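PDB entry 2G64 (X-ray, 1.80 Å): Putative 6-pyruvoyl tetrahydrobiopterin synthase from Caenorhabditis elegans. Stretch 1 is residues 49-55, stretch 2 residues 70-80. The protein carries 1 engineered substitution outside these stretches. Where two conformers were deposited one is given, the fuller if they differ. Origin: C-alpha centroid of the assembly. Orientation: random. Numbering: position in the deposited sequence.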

# COMPACT_ATOMS: atom_id res chain seq x y z
N VAL A 49 -4.71 -12.60 -1.17
CA VAL A 49 -4.45 -11.95 -2.46
C VAL A 49 -3.92 -13.02 -3.44
O VAL A 49 -3.00 -13.77 -3.11
N TRP A 50 -4.51 -13.08 -4.62
CA TRP A 50 -4.07 -14.04 -5.63
C TRP A 50 -3.46 -13.28 -6.81
O TRP A 50 -4.13 -12.47 -7.43
N LYS A 51 -2.19 -13.53 -7.14
CA LYS A 51 -1.67 -12.88 -8.36
C LYS A 51 -1.34 -13.96 -9.38
O LYS A 51 -0.71 -14.95 -9.05
N VAL A 52 -1.76 -13.74 -10.62
CA VAL A 52 -1.59 -14.72 -11.69
C VAL A 52 -0.67 -14.09 -12.72
O VAL A 52 -1.01 -13.06 -13.31
N LYS A 53 0.50 -14.70 -12.89
CA LYS A 53 1.53 -14.14 -13.77
C LYS A 53 1.73 -15.03 -15.00
O LYS A 53 1.92 -16.24 -14.89
N LEU A 54 1.68 -14.40 -16.16
CA LEU A 54 1.80 -15.09 -17.45
C LEU A 54 3.09 -14.59 -18.08
O LEU A 54 3.54 -13.48 -17.78
N ARG A 55 3.71 -15.41 -18.92
CA ARG A 55 4.90 -14.95 -19.65
C ARG A 55 4.84 -15.49 -21.08
O ARG A 55 4.52 -16.67 -21.30
N LYS A 70 -10.33 -12.56 -21.30
CA LYS A 70 -10.33 -14.02 -21.19
C LYS A 70 -9.74 -14.50 -19.86
O LYS A 70 -10.30 -15.39 -19.20
N LEU A 71 -8.61 -13.92 -19.47
CA LEU A 71 -7.99 -14.25 -18.17
C LEU A 71 -8.96 -13.94 -17.03
O LEU A 71 -9.09 -14.72 -16.09
N LYS A 72 -9.64 -12.79 -17.10
CA LYS A 72 -10.58 -12.42 -16.04
C LYS A 72 -11.65 -13.48 -15.83
O LYS A 72 -11.95 -13.84 -14.68
N LYS A 73 -12.19 -14.00 -16.94
CA LYS A 73 -13.21 -15.05 -16.90
C LYS A 73 -12.68 -16.36 -16.31
O LYS A 73 -13.36 -17.01 -15.50
N GLU A 74 -11.47 -16.75 -16.72
CA GLU A 74 -10.85 -17.98 -16.27
C GLU A 74 -10.52 -17.86 -14.79
O GLU A 74 -10.77 -18.79 -14.03
N MET A 75 -9.95 -16.72 -14.39
CA MET A 75 -9.66 -16.51 -12.96
C MET A 75 -10.94 -16.51 -12.11
O MET A 75 -10.95 -17.03 -11.00
N SER A 76 -12.02 -15.94 -12.64
CA SER A 76 -13.32 -15.94 -11.95
C SER A 76 -13.79 -17.36 -11.65
O SER A 76 -14.30 -17.65 -10.57
N LEU A 77 -13.62 -18.26 -12.62
CA LEU A 77 -14.01 -19.66 -12.46
C LEU A 77 -13.29 -20.31 -11.29
O LEU A 77 -13.89 -21.04 -10.50
N VAL A 78 -12.00 -20.01 -11.16
CA VAL A 78 -11.22 -20.53 -10.04
C VAL A 78 -11.67 -19.87 -8.73
O VAL A 78 -11.84 -20.56 -7.71
N LEU A 79 -11.84 -18.55 -8.75
CA LEU A 79 -12.18 -17.80 -7.54
C LEU A 79 -13.55 -18.24 -6.99
O LEU A 79 -13.79 -18.21 -5.79
N ASP A 80 -14.44 -18.65 -7.89
CA ASP A 80 -15.79 -19.09 -7.49
C ASP A 80 -15.71 -20.29 -6.54
O ASP A 80 -16.58 -20.48 -5.69

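The most unusual feature of this contact is how much of it rests on one residue: W50 has 111 Å² covered by the helix, about a third of the 343 Å² buried between the two stretches. Its CA-to-CB bond points toward the helix, and with chi1 at -173° (t) and chi2 at 28° the indole reaches three helical residues. W50 CZ3 lies 3.6 Å from M75 O, which sits at the ring edge near its plane. That carbonyl is already the acceptor of the helical hydrogen bond from L79 N, 2.9 Å from M75 O, so the aromatic edge packs against a backbone group that already has a hydrogen-bond partner within the helix. The same ring carbon, W50 CZ3, is 3.8 Å from M75 CB, while W50 CH2 comes within 3.6 Å of V78 CB and W50 CE3 within 3.7 Å of L79 CD2. A broad, flat side chain suits this place because it can span the gap between a strand and a helix whose axes come no closer than 11.2 Å.

The strand runs at 140° to the helix, and its alternation decides which residues take part. W50, V52 and L54 point toward the helix; K51 and K53 point away, their long side chains mostly extended, and the K51 amine is hydrogen-bonded elsewhere in the structure. On the helix, L71, M75 and V78 point toward the strand, following the three-to-four-residue repeat that brings successive turns onto one side. L79 starts out sideways, but its m, t side chain brings its end nearer, to W50.

M75, in the m, t, p rotamer, links two strand residues. Its flexible, unbranched chain carries M75 CE to 3.6 Å from V52 CG2, and M75 SD stands 5.2 Å from the centroid of the six-membered ring of W50, in an oblique sulfur-aromatic contact. V52 is compact and beta-branched, a shape well suited to a strand; its t rotamer also leaves V52 CG1 4.2 Å from L71 CD1. L71 (t, p) also meets L54 (m, t), with L71 CD2 3.9 Å from L54 CD1 and L71 CD1 4.3 Å from the same atom; both methyls of its forked end therefore lie against L54.

No hydrogen bond crosses between the stretches, and the side-chain contacts are apolar, the polarizable thioether of M75 included. E74 is buried, but its CA-to-CB bond points sideways and it touches nothing on the strand; both its carboxylate oxygens find hydrogen bonds elsewhere in the structure. The exposed K70, K72 and K73 stay clear of the strand; the contact is made by hydrocarbon, a thioether sulfur, one large aromatic ring and, at the edge of that ring, the backbone oxygen of M75.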

# COMPACT_ATOMS: atom_id res chain seq x y z
CB VAL A 49 -3.41 -10.82 -2.32
CG1 VAL A 49 -3.14 -10.19 -3.67
CG2 VAL A 49 -3.93 -9.73 -1.34
CB TRP A 50 -5.28 -14.81 -6.15
CG TRP A 50 -4.95 -15.95 -7.08
CD1 TRP A 50 -3.80 -16.69 -7.10
CD2 TRP A 50 -5.80 -16.49 -8.10
NE1 TRP A 50 -3.88 -17.67 -8.09
CE2 TRP A 50 -5.10 -17.58 -8.71
CE3 TRP A 50 -7.09 -16.18 -8.55
CZ2 TRP A 50 -5.65 -18.35 -9.76
CZ3 TRP A 50 -7.64 -16.94 -9.63
CH2 TRP A 50 -6.92 -18.02 -10.20
CB LYS A 51 -0.41 -12.06 -8.07
CG LYS A 51 -0.53 -11.15 -6.84
CD LYS A 51 0.72 -10.29 -6.73
CE LYS A 51 0.60 -9.32 -5.55
NZ LYS A 51 1.88 -8.53 -5.39
CB VAL A 52 -2.94 -15.05 -12.35
CG1 VAL A 52 -2.74 -15.84 -13.67
CG2 VAL A 52 -3.80 -15.81 -11.35
CB LYS A 53 2.85 -13.97 -12.99
CG LYS A 53 3.96 -13.21 -13.74
CD LYS A 53 5.13 -13.01 -12.78
CE LYS A 53 6.25 -12.20 -13.41
NZ LYS A 53 7.19 -11.64 -12.40
CB LEU A 54 0.62 -14.71 -18.34
CG LEU A 54 -0.79 -14.85 -17.73
CD1 LEU A 54 -1.83 -14.58 -18.84
CD2 LEU A 54 -1.00 -16.24 -17.13
CB ARG A 55 6.16 -15.47 -18.95
CG ARG A 55 7.47 -15.05 -19.60
CD ARG A 55 8.64 -15.54 -18.76
NE ARG A 55 9.90 -14.98 -19.23
CZ ARG A 55 10.67 -15.54 -20.15
NH1 ARG A 55 10.31 -16.68 -20.72
NH2 ARG A 55 11.80 -14.95 -20.51
CB LYS A 70 -9.54 -14.65 -22.32
CG LYS A 70 -10.39 -15.29 -23.41
CD LYS A 70 -9.54 -15.68 -24.62
CE LYS A 70 -10.15 -15.17 -25.93
NZ LYS A 70 -9.59 -13.85 -26.36
CB LEU A 71 -6.69 -13.45 -17.97
CG LEU A 71 -5.84 -13.85 -16.75
CD1 LEU A 71 -5.49 -15.33 -16.80
CD2 LEU A 71 -4.57 -12.99 -16.61
CB LYS A 72 -11.18 -11.04 -16.28
CG LYS A 72 -10.26 -9.90 -15.89
CD LYS A 72 -10.79 -8.56 -16.37
CE LYS A 72 -12.09 -8.18 -15.67
NZ LYS A 72 -12.81 -7.09 -16.38
CB LYS A 73 -13.80 -15.28 -18.30
CG LYS A 73 -14.85 -14.27 -18.71
CD LYS A 73 -15.47 -14.63 -20.06
CE LYS A 73 -15.61 -16.14 -20.24
NZ LYS A 73 -16.43 -16.48 -21.43
CB GLU A 74 -9.59 -18.28 -17.09
CG GLU A 74 -9.94 -18.73 -18.51
CD GLU A 74 -8.86 -18.41 -19.54
OE1 GLU A 74 -7.77 -17.89 -19.20
OE2 GLU A 74 -9.10 -18.68 -20.73
CB MET A 75 -8.88 -15.21 -12.75
CG MET A 75 -7.42 -15.33 -13.20
SD MET A 75 -6.50 -13.79 -13.03
CE MET A 75 -6.53 -13.50 -11.24
CB SER A 76 -14.39 -15.21 -12.77
OG SER A 76 -15.52 -14.89 -11.96
CB LEU A 77 -13.71 -20.42 -13.74
CG LEU A 77 -14.69 -20.22 -14.89
CD1 LEU A 77 -14.22 -21.03 -16.07
CD2 LEU A 77 -16.12 -20.63 -14.46
CB VAL A 78 -9.69 -20.31 -10.26
CG1 VAL A 78 -8.89 -20.93 -9.14
CG2 VAL A 78 -9.25 -20.87 -11.64
CB LEU A 79 -12.16 -16.30 -7.82
CG LEU A 79 -10.74 -15.70 -7.90
CD1 LEU A 79 -10.84 -14.32 -8.57
CD2 LEU A 79 -10.12 -15.60 -6.51
CB ASP A 80 -16.58 -19.52 -8.73
CG ASP A 80 -17.20 -18.36 -9.48
OD1 ASP A 80 -17.17 -17.21 -8.98
OD2 ASP A 80 -17.69 -18.60 -10.60